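Local coordinates for uncharacterized protein (Bacteroides ovatus, PDB 4E6F), which is of unknown function but carries a DUF4468 domain with a TBP-like fold, an antiparallel sheet packed against helices, at residues W80-S84 / K150-K154. Residues are numbered along the deposited sequence; the frame is centred on the assembly and turned at random.
Sequences WIVFS and KWRRK. With NO3 (nitrate ion), chain C.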
ATOM      1  N   TRP A  80       1.253  -2.042 -12.004  1.00 17.52           N
ATOM      2  CA  TRP A  80       2.623  -1.683 -12.325  1.00 18.09           C
ATOM      3  C   TRP A  80       3.046  -0.549 -11.417  1.00 20.95           C
ATOM      4  O   TRP A  80       2.270   0.406 -11.217  1.00 19.66           O
ATOM      5  CB  TRP A  80       2.759  -1.204 -13.788  1.00 18.23           C
ATOM      6  CG  TRP A  80       2.517  -2.281 -14.795  1.00 20.37           C
ATOM      7  CD1 TRP A  80       1.460  -2.377 -15.654  1.00 24.20           C
ATOM      8  CD2 TRP A  80       3.371  -3.401 -15.080  1.00 20.84           C
ATOM      9  NE1 TRP A  80       1.603  -3.487 -16.460  1.00 24.30           N
ATOM     10  CE2 TRP A  80       2.748  -4.153 -16.104  1.00 25.29           C
ATOM     11  CE3 TRP A  80       4.597  -3.857 -14.555  1.00 21.96           C
ATOM     12  CZ2 TRP A  80       3.316  -5.323 -16.631  1.00 25.16           C
ATOM     13  CZ3 TRP A  80       5.142  -5.032 -15.057  1.00 24.14           C
ATOM     14  CH2 TRP A  80       4.509  -5.747 -16.089  1.00 25.34           C
ATOM     15  N   ILE A  81       4.287  -0.623 -10.907  1.00 16.47           N
ATOM     16  CA  ILE A  81       4.937   0.468 -10.183  1.00 15.74           C
ATOM     17  C   ILE A  81       6.075   0.938 -11.090  1.00 19.27           C
ATOM     18  O   ILE A  81       6.959   0.139 -11.396  1.00 18.29           O
ATOM     19  CB  ILE A  81       5.425   0.082  -8.770  1.00 18.53           C
ATOM     20  CG1 ILE A  81       4.222  -0.100  -7.800  1.00 18.22           C
ATOM     21  CG2 ILE A  81       6.384   1.165  -8.229  1.00 19.77           C
ATOM     22  CD1 ILE A  81       4.660  -0.637  -6.448  1.00 20.07           C
ATOM     23  N   VAL A  82       6.038   2.190 -11.541  1.00 16.64           N
ATOM     24  CA  VAL A  82       7.090   2.689 -12.432  1.00 17.30           C
ATOM     25  C   VAL A  82       8.207   3.317 -11.604  1.00 20.06           C
ATOM     26  O   VAL A  82       7.946   4.207 -10.794  1.00 20.53           O
ATOM     27  CB  VAL A  82       6.504   3.682 -13.476  1.00 21.24           C
ATOM     28  CG1 VAL A  82       7.607   4.345 -14.336  1.00 21.13           C
ATOM     29  CG2 VAL A  82       5.482   2.961 -14.354  1.00 21.13           C
ATOM     30  N   PHE A  83       9.468   2.926 -11.874  1.00 16.77           N
ATOM     31  CA  PHE A  83      10.623   3.518 -11.186  1.00 16.53           C
ATOM     32  C   PHE A  83      11.120   4.752 -11.936  1.00 19.96           C
ATOM     33  O   PHE A  83      11.413   5.785 -11.341  1.00 20.06           O
ATOM     34  CB  PHE A  83      11.765   2.490 -11.080  1.00 16.72           C
ATOM     35  CG  PHE A  83      11.393   1.269 -10.281  1.00 15.44           C
ATOM     36  CD1 PHE A  83      10.924   1.387  -8.975  1.00 17.43           C
ATOM     37  CD2 PHE A  83      11.504   0.000 -10.832  1.00 16.25           C
ATOM     38  CE1 PHE A  83      10.602   0.245  -8.228  1.00 16.40           C
ATOM     39  CE2 PHE A  83      11.182  -1.139 -10.086  1.00 17.54           C
ATOM     40  CZ  PHE A  83      10.750  -1.007  -8.781  1.00 15.75           C
ATOM     41  N   SER A  84      11.268   4.613 -13.259  1.00 18.38           N
ATOM     42  CA  SER A  84      11.772   5.676 -14.110  1.00 19.71           C
ATOM     43  C   SER A  84      11.508   5.355 -15.557  1.00 19.61           C
ATOM     44  O   SER A  84      11.223   4.207 -15.924  1.00 20.31           O
ATOM     45  CB  SER A  84      13.269   5.893 -13.885  1.00 24.77           C
ATOM     46  OG  SER A  84      13.984   4.721 -14.228  1.00 26.38           O
ATOM     47  N   LYS A 150      14.948   2.483  -5.086  1.00 15.27           N
ATOM     48  CA  LYS A 150      13.767   2.634  -5.945  1.00 15.82           C
ATOM     49  C   LYS A 150      12.622   1.765  -5.443  1.00 18.38           C
ATOM     50  O   LYS A 150      11.474   2.192  -5.480  1.00 17.32           O
ATOM     51  CB  LYS A 150      14.085   2.342  -7.421  1.00 16.35           C
ATOM     52  CG  LYS A 150      14.423   0.882  -7.757  1.00 16.84           C
ATOM     53  CD  LYS A 150      14.898   0.800  -9.209  1.00 15.81           C
ATOM     54  CE  LYS A 150      15.029  -0.656  -9.612  1.00 16.87           C
ATOM     55  NZ  LYS A 150      15.635  -0.802 -10.981  1.00 20.20           N
ATOM     56  N   TRP A 151      12.937   0.559  -4.954  1.00 13.95           N
ATOM     57  CA  TRP A 151      11.940  -0.362  -4.421  1.00 13.30           C
ATOM     58  C   TRP A 151      11.285   0.196  -3.163  1.00 16.04           C
ATOM     59  O   TRP A 151      10.058   0.197  -3.053  1.00 15.93           O
ATOM     60  CB  TRP A 151      12.605  -1.707  -4.096  1.00 12.30           C
ATOM     61  CG  TRP A 151      13.200  -2.351  -5.309  1.00 13.33           C
ATOM     62  CD1 TRP A 151      14.477  -2.218  -5.771  1.00 16.16           C
ATOM     63  CD2 TRP A 151      12.508  -3.156  -6.263  1.00 12.92           C
ATOM     64  NE1 TRP A 151      14.632  -2.921  -6.944  1.00 15.51           N
ATOM     65  CE2 TRP A 151      13.434  -3.506  -7.271  1.00 16.02           C
ATOM     66  CE3 TRP A 151      11.205  -3.672  -6.338  1.00 13.15           C
ATOM     67  CZ2 TRP A 151      13.085  -4.326  -8.358  1.00 15.54           C
ATOM     68  CZ3 TRP A 151      10.852  -4.470  -7.412  1.00 14.59           C
ATOM     69  CH2 TRP A 151      11.784  -4.782  -8.417  1.00 15.54           C
ATOM     70  N   ARG A 152      12.101   0.663  -2.219  1.00 14.50           N
ATOM     71  CA  ARG A 152      11.576   1.160  -0.953  1.00 13.87           C
ATOM     72  C   ARG A 152      10.824   2.494  -1.147  1.00 16.12           C
ATOM     73  O   ARG A 152       9.706   2.647  -0.631  1.00 15.50           O
ATOM     74  CB  ARG A 152      12.707   1.293   0.061  1.00 15.29           C
ATOM     75  CG  ARG A 152      12.214   1.827   1.416  1.00 16.28           C
ATOM     76  CD  ARG A 152      13.089   1.309   2.542  1.00 15.79           C
ATOM     77  NE  ARG A 152      12.840   2.005   3.818  1.00 16.48           N
ATOM     78  CZ  ARG A 152      12.881   1.418   5.010  1.00 17.49           C
ATOM     79  NH1 ARG A 152      13.016   0.103   5.106  1.00 15.56           N
ATOM     80  NH2 ARG A 152      12.723   2.136   6.113  1.00 16.78           N
ATOM     81  N   ARG A 153      11.410   3.456  -1.893  1.00 15.62           N
ATOM     82  CA  ARG A 153      10.696   4.712  -2.122  1.00 15.21           C
ATOM     83  C   ARG A 153       9.343   4.497  -2.796  1.00 18.46           C
ATOM     84  O   ARG A 153       8.340   5.078  -2.363  1.00 16.85           O
ATOM     85  CB  ARG A 153      11.502   5.647  -3.039  1.00 17.20           C
ATOM     86  CG  ARG A 153      12.694   6.296  -2.397  1.00 20.16           C
ATOM     87  CD  ARG A 153      13.160   7.479  -3.244  1.00 22.91           C
ATOM     88  NE  ARG A 153      14.525   7.866  -2.893  1.00 25.35           N
ATOM     89  CZ  ARG A 153      15.626   7.469  -3.535  1.00 26.55           C
ATOM     90  NH1 ARG A 153      15.537   6.708  -4.622  1.00 25.55           N
ATOM     91  NH2 ARG A 153      16.820   7.863  -3.115  1.00 24.73           N
ATOM     92  N   LYS A 154       9.336   3.766  -3.922  1.00 15.09           N
ATOM     93  CA  LYS A 154       8.104   3.650  -4.698  1.00 15.83           C
ATOM     94  C   LYS A 154       7.050   2.827  -3.962  1.00 17.80           C
ATOM     95  O   LYS A 154       5.859   3.116  -4.133  1.00 17.29           O
ATOM     96  CB  LYS A 154       8.381   3.133  -6.120  1.00 17.38           C
ATOM     97  CG  LYS A 154       9.241   4.111  -6.949  1.00 22.67           C
ATOM     98  CD  LYS A 154       8.613   5.480  -7.121  1.00 25.34           C
ATOM     99  CE  LYS A 154       9.339   6.342  -8.130  1.00 27.28           C
ATOM    100  NZ  LYS A 154      10.399   7.184  -7.506  1.00 36.48           N
TER
HETATM  101  N   NO3 C 401      13.509   5.799  -7.530  0.60 24.43           N
HETATM  102  O1  NO3 C 401      14.727   5.714  -7.580  0.60 30.03           O
HETATM  103  O2  NO3 C 401      12.916   6.274  -6.588  0.60 21.05           O
HETATM  104  O3  NO3 C 401      12.807   5.325  -8.557  0.60 20.69           O
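With CG of Phe83 anti to its carbonyl carbon (chi1 -62°) and CG of Lys150 held between backbone N and carbonyl carbon (chi1 68°), the lysine chain, extended from there on, runs roughly perpendicular to the Phe83 side chain. It passes over one face of the phenyl ring, its CG 3.9 Å from the ring centroid in a CH-pi contact, and carries NZ on to a salt bridge with Asp91. The leading edge of the same ring points into the face of Trp151, Phe83 CZ lying 3.6 Å from Trp151 CE3 in an edge-to-face pair with planes at 62°. Phe83 thus joins strand 72-85 of the antiparallel sheet to the first turn of helix 149-169, which lies across the sheet of this TBP-like fold; a classic beta bulge sets Phe83 and Ser84 opposite Asp91 of strand 90-104. Cutting the Phe83 side chain back to an alanine is likely to open a gap beneath the Lys150 methylenes and to take away the edge set against this face of Trp151. Lys154 CG meets the ring edge at Phe83 CD1, while its CB touches Ile81 CG2 at 3.5 Å. Lys154 NZ reaches a nitrate, probably from the crystallisation liquor, where it donates to O2 at 2.8 Å; Arg153 NH1 adds a weak hydrogen bond to the same oxygen.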